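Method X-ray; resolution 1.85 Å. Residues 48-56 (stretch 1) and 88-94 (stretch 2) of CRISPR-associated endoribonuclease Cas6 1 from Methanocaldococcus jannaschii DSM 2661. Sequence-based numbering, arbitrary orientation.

Stretch 1 (48-56) NYQKFKFFT
Stretch 2 88-94: NEFIENF

Stretch 2 is helical throughout, with phi/psi near -65/-40 and i to i-4 bonds such as Asn93 N to Glu89 O (3.0 Å) and Phe94 N to Phe90 O (2.9 Å). Stretch 1 is irregular: a type I turn runs from Tyr49 to Phe52, closed by a weak bond from Phe52 N to Tyr49 O (3.2 Å), and the chain is extended by Phe55 (-154/165). In register, the CA of Tyr49 lies 7.1 Å from the CA of Phe90, and the CA of Phe55 lies 8.6 Å from the CA of Ile91. No direct hydrogen bond joins the stretches, which bury 342 Å² by packing.

Asn88 points away. The CA-to-CB bond of Glu89 lies sideways to stretch 1, and its t, t rotamer extends the carboxylate past the tyrosine hydroxyl: Tyr49 OH is 3.1 Å from Glu89 CD, but the angle to OE1 is too poor for a hydrogen bond. Long and polar, Glu89 suits this partly exposed margin, where water 1 donates to Glu89 OE2 (3.2 Å) and accepts from Asn48 ND2 (2.9 Å).

Phe90 is the centrepiece, buried and pointing toward stretch 1 with chi1 169° (t). Its flat, apolar ring suits a site bordered by three aromatic rings, all inclined obliquely to it. Tyr49 (m) suits both surroundings: its OH lies by Glu89 while its ring meets the Phe90 edge, CG to Phe90 CD1 3.8 Å, and Phe90 CB sits over the tyrosine face. Phe52 (t) places CE2 over the Phe90 face, 3.7 Å from Phe90 CG, planes at 45°. Phe55 (p) receives Phe90 CE2 over its own face, 3.4 Å from Phe55 CG, planes at 38°.

Ile91 (m, m) starts sideways, but its end comes nearer. One turn beyond Glu89, Asn93 (m) brings ND2 to 4.1 Å from Tyr49 CE2; ND2 is itself hydrogen-bonded elsewhere in the structure.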

# COMPACT_ATOMS: atom_id res chain seq x y z
N ASN A 48 -19.84 -2.94 6.07
CA ASN A 48 -20.00 -1.80 5.17
C ASN A 48 -18.77 -1.51 4.32
O ASN A 48 -18.77 -0.52 3.58
CB ASN A 48 -20.36 -0.54 5.96
CG ASN A 48 -21.72 -0.64 6.58
OD1 ASN A 48 -22.61 -1.30 6.06
ND2 ASN A 48 -21.89 0.00 7.73
N TYR A 49 -17.73 -2.35 4.38
CA TYR A 49 -16.47 -2.07 3.71
C TYR A 49 -16.05 -3.18 2.75
O TYR A 49 -14.88 -3.26 2.39
CB TYR A 49 -15.36 -1.83 4.75
CG TYR A 49 -15.63 -0.64 5.62
CD1 TYR A 49 -15.38 0.66 5.15
CD2 TYR A 49 -16.19 -0.79 6.89
CE1 TYR A 49 -15.64 1.76 5.95
CE2 TYR A 49 -16.46 0.31 7.68
CZ TYR A 49 -16.18 1.58 7.20
OH TYR A 49 -16.45 2.66 7.99
N GLN A 50 -16.99 -4.03 2.30
CA GLN A 50 -16.64 -5.16 1.46
C GLN A 50 -16.22 -4.74 0.06
O GLN A 50 -15.52 -5.49 -0.63
CB GLN A 50 -17.82 -6.14 1.39
CG GLN A 50 -18.16 -6.75 2.75
CD GLN A 50 -16.98 -7.54 3.29
OE1 GLN A 50 -16.67 -8.61 2.78
NE2 GLN A 50 -16.31 -7.01 4.32
N LYS A 51 -16.62 -3.54 -0.37
CA LYS A 51 -16.20 -3.02 -1.67
C LYS A 51 -15.38 -1.75 -1.51
O LYS A 51 -15.21 -0.99 -2.47
CB LYS A 51 -17.43 -2.75 -2.54
CG LYS A 51 -18.23 -4.03 -2.76
CD LYS A 51 -19.45 -3.79 -3.62
CE LYS A 51 -20.22 -5.08 -3.91
NZ LYS A 51 -19.44 -6.05 -4.74
N PHE A 52 -14.88 -1.49 -0.31
CA PHE A 52 -14.16 -0.26 -0.02
C PHE A 52 -12.76 -0.32 -0.59
O PHE A 52 -12.02 -1.26 -0.29
CB PHE A 52 -14.12 -0.05 1.49
CG PHE A 52 -13.37 1.18 1.90
CD1 PHE A 52 -13.90 2.45 1.62
CD2 PHE A 52 -12.15 1.08 2.58
CE1 PHE A 52 -13.20 3.61 1.99
CE2 PHE A 52 -11.46 2.22 2.96
CZ PHE A 52 -11.99 3.48 2.68
N LYS A 53 -12.36 0.67 -1.42
CA LYS A 53 -11.06 0.58 -2.06
C LYS A 53 -10.12 1.74 -1.75
O LYS A 53 -9.01 1.79 -2.30
CB LYS A 53 -11.24 0.40 -3.57
CG LYS A 53 -11.89 -0.96 -3.89
CD LYS A 53 -11.80 -1.28 -5.37
CE LYS A 53 -12.19 -2.73 -5.64
NZ LYS A 53 -11.79 -3.12 -7.03
N PHE A 54 -10.48 2.63 -0.82
CA PHE A 54 -9.65 3.80 -0.51
C PHE A 54 -8.78 3.54 0.71
O PHE A 54 -8.93 4.17 1.75
CB PHE A 54 -10.54 5.03 -0.31
CG PHE A 54 -11.30 5.38 -1.56
CD1 PHE A 54 -10.64 5.95 -2.64
CD2 PHE A 54 -12.67 5.09 -1.66
CE1 PHE A 54 -11.34 6.25 -3.84
CE2 PHE A 54 -13.37 5.41 -2.84
CZ PHE A 54 -12.71 5.99 -3.91
N PHE A 55 -7.87 2.57 0.56
CA PHE A 55 -6.87 2.29 1.59
C PHE A 55 -5.69 1.66 0.89
O PHE A 55 -5.78 1.23 -0.27
CB PHE A 55 -7.40 1.38 2.71
CG PHE A 55 -7.64 -0.07 2.31
CD1 PHE A 55 -6.68 -1.06 2.58
CD2 PHE A 55 -8.81 -0.44 1.66
CE1 PHE A 55 -6.90 -2.41 2.20
CE2 PHE A 55 -9.05 -1.77 1.28
CZ PHE A 55 -8.08 -2.77 1.56
N THR A 56 -4.56 1.60 1.60
CA THR A 56 -3.38 0.94 1.03
C THR A 56 -2.63 0.22 2.14
O THR A 56 -2.93 0.37 3.32
CB THR A 56 -2.45 1.95 0.31
OG1 THR A 56 -1.38 1.23 -0.34
CG2 THR A 56 -1.86 3.03 1.32
N ASN A 88 -10.87 6.71 8.79
CA ASN A 88 -10.32 6.15 10.03
C ASN A 88 -11.21 5.06 10.61
O ASN A 88 -10.71 4.19 11.35
CB ASN A 88 -10.05 7.24 11.07
CG ASN A 88 -11.30 7.89 11.56
OD1 ASN A 88 -12.22 8.14 10.79
ND2 ASN A 88 -11.34 8.19 12.86
N GLU A 89 -12.52 5.10 10.33
CA GLU A 89 -13.38 4.02 10.82
C GLU A 89 -13.03 2.68 10.19
O GLU A 89 -13.08 1.65 10.86
CB GLU A 89 -14.86 4.37 10.57
CG GLU A 89 -15.82 3.27 11.02
CD GLU A 89 -17.30 3.65 10.84
OE1 GLU A 89 -17.58 4.80 10.41
OE2 GLU A 89 -18.17 2.79 11.10
N PHE A 90 -12.70 2.66 8.90
CA PHE A 90 -12.23 1.42 8.28
C PHE A 90 -11.02 0.88 9.02
O PHE A 90 -10.94 -0.31 9.34
CB PHE A 90 -11.87 1.64 6.79
CG PHE A 90 -11.14 0.47 6.18
CD1 PHE A 90 -11.80 -0.71 5.90
CD2 PHE A 90 -9.77 0.53 5.93
CE1 PHE A 90 -11.13 -1.81 5.35
CE2 PHE A 90 -9.09 -0.56 5.38
CZ PHE A 90 -9.78 -1.73 5.09
N ILE A 91 -10.04 1.74 9.26
CA ILE A 91 -8.79 1.29 9.87
C ILE A 91 -9.05 0.79 11.29
O ILE A 91 -8.55 -0.26 11.69
CB ILE A 91 -7.73 2.41 9.85
CG1 ILE A 91 -7.28 2.72 8.40
CG2 ILE A 91 -6.49 1.99 10.68
CD1 ILE A 91 -6.51 1.59 7.73
N GLU A 92 -9.84 1.54 12.07
CA GLU A 92 -10.10 1.12 13.46
C GLU A 92 -10.83 -0.23 13.48
O GLU A 92 -10.49 -1.11 14.29
CB GLU A 92 -10.92 2.18 14.19
CG GLU A 92 -10.20 3.52 14.41
CD GLU A 92 -9.28 3.53 15.61
OE1 GLU A 92 -8.94 2.44 16.15
OE2 GLU A 92 -8.86 4.65 16.00
N ASN A 93 -11.86 -0.39 12.63
CA ASN A 93 -12.59 -1.65 12.60
C ASN A 93 -11.71 -2.81 12.16
O ASN A 93 -11.78 -3.91 12.74
CB ASN A 93 -13.79 -1.53 11.66
CG ASN A 93 -14.95 -0.77 12.28
OD1 ASN A 93 -14.83 -0.18 13.34
ND2 ASN A 93 -16.06 -0.73 11.58
N PHE A 94 -10.91 -2.60 11.11
CA PHE A 94 -10.03 -3.66 10.61
C PHE A 94 -9.00 -4.04 11.67
O PHE A 94 -8.76 -5.23 11.92
CB PHE A 94 -9.39 -3.20 9.29
CG PHE A 94 -8.65 -4.27 8.55
CD1 PHE A 94 -8.91 -5.63 8.77
CD2 PHE A 94 -7.71 -3.92 7.57
CE1 PHE A 94 -8.24 -6.61 8.03
CE2 PHE A 94 -7.02 -4.90 6.85
CZ PHE A 94 -7.29 -6.25 7.10
O HOH W 1 -19.54 0.65 9.23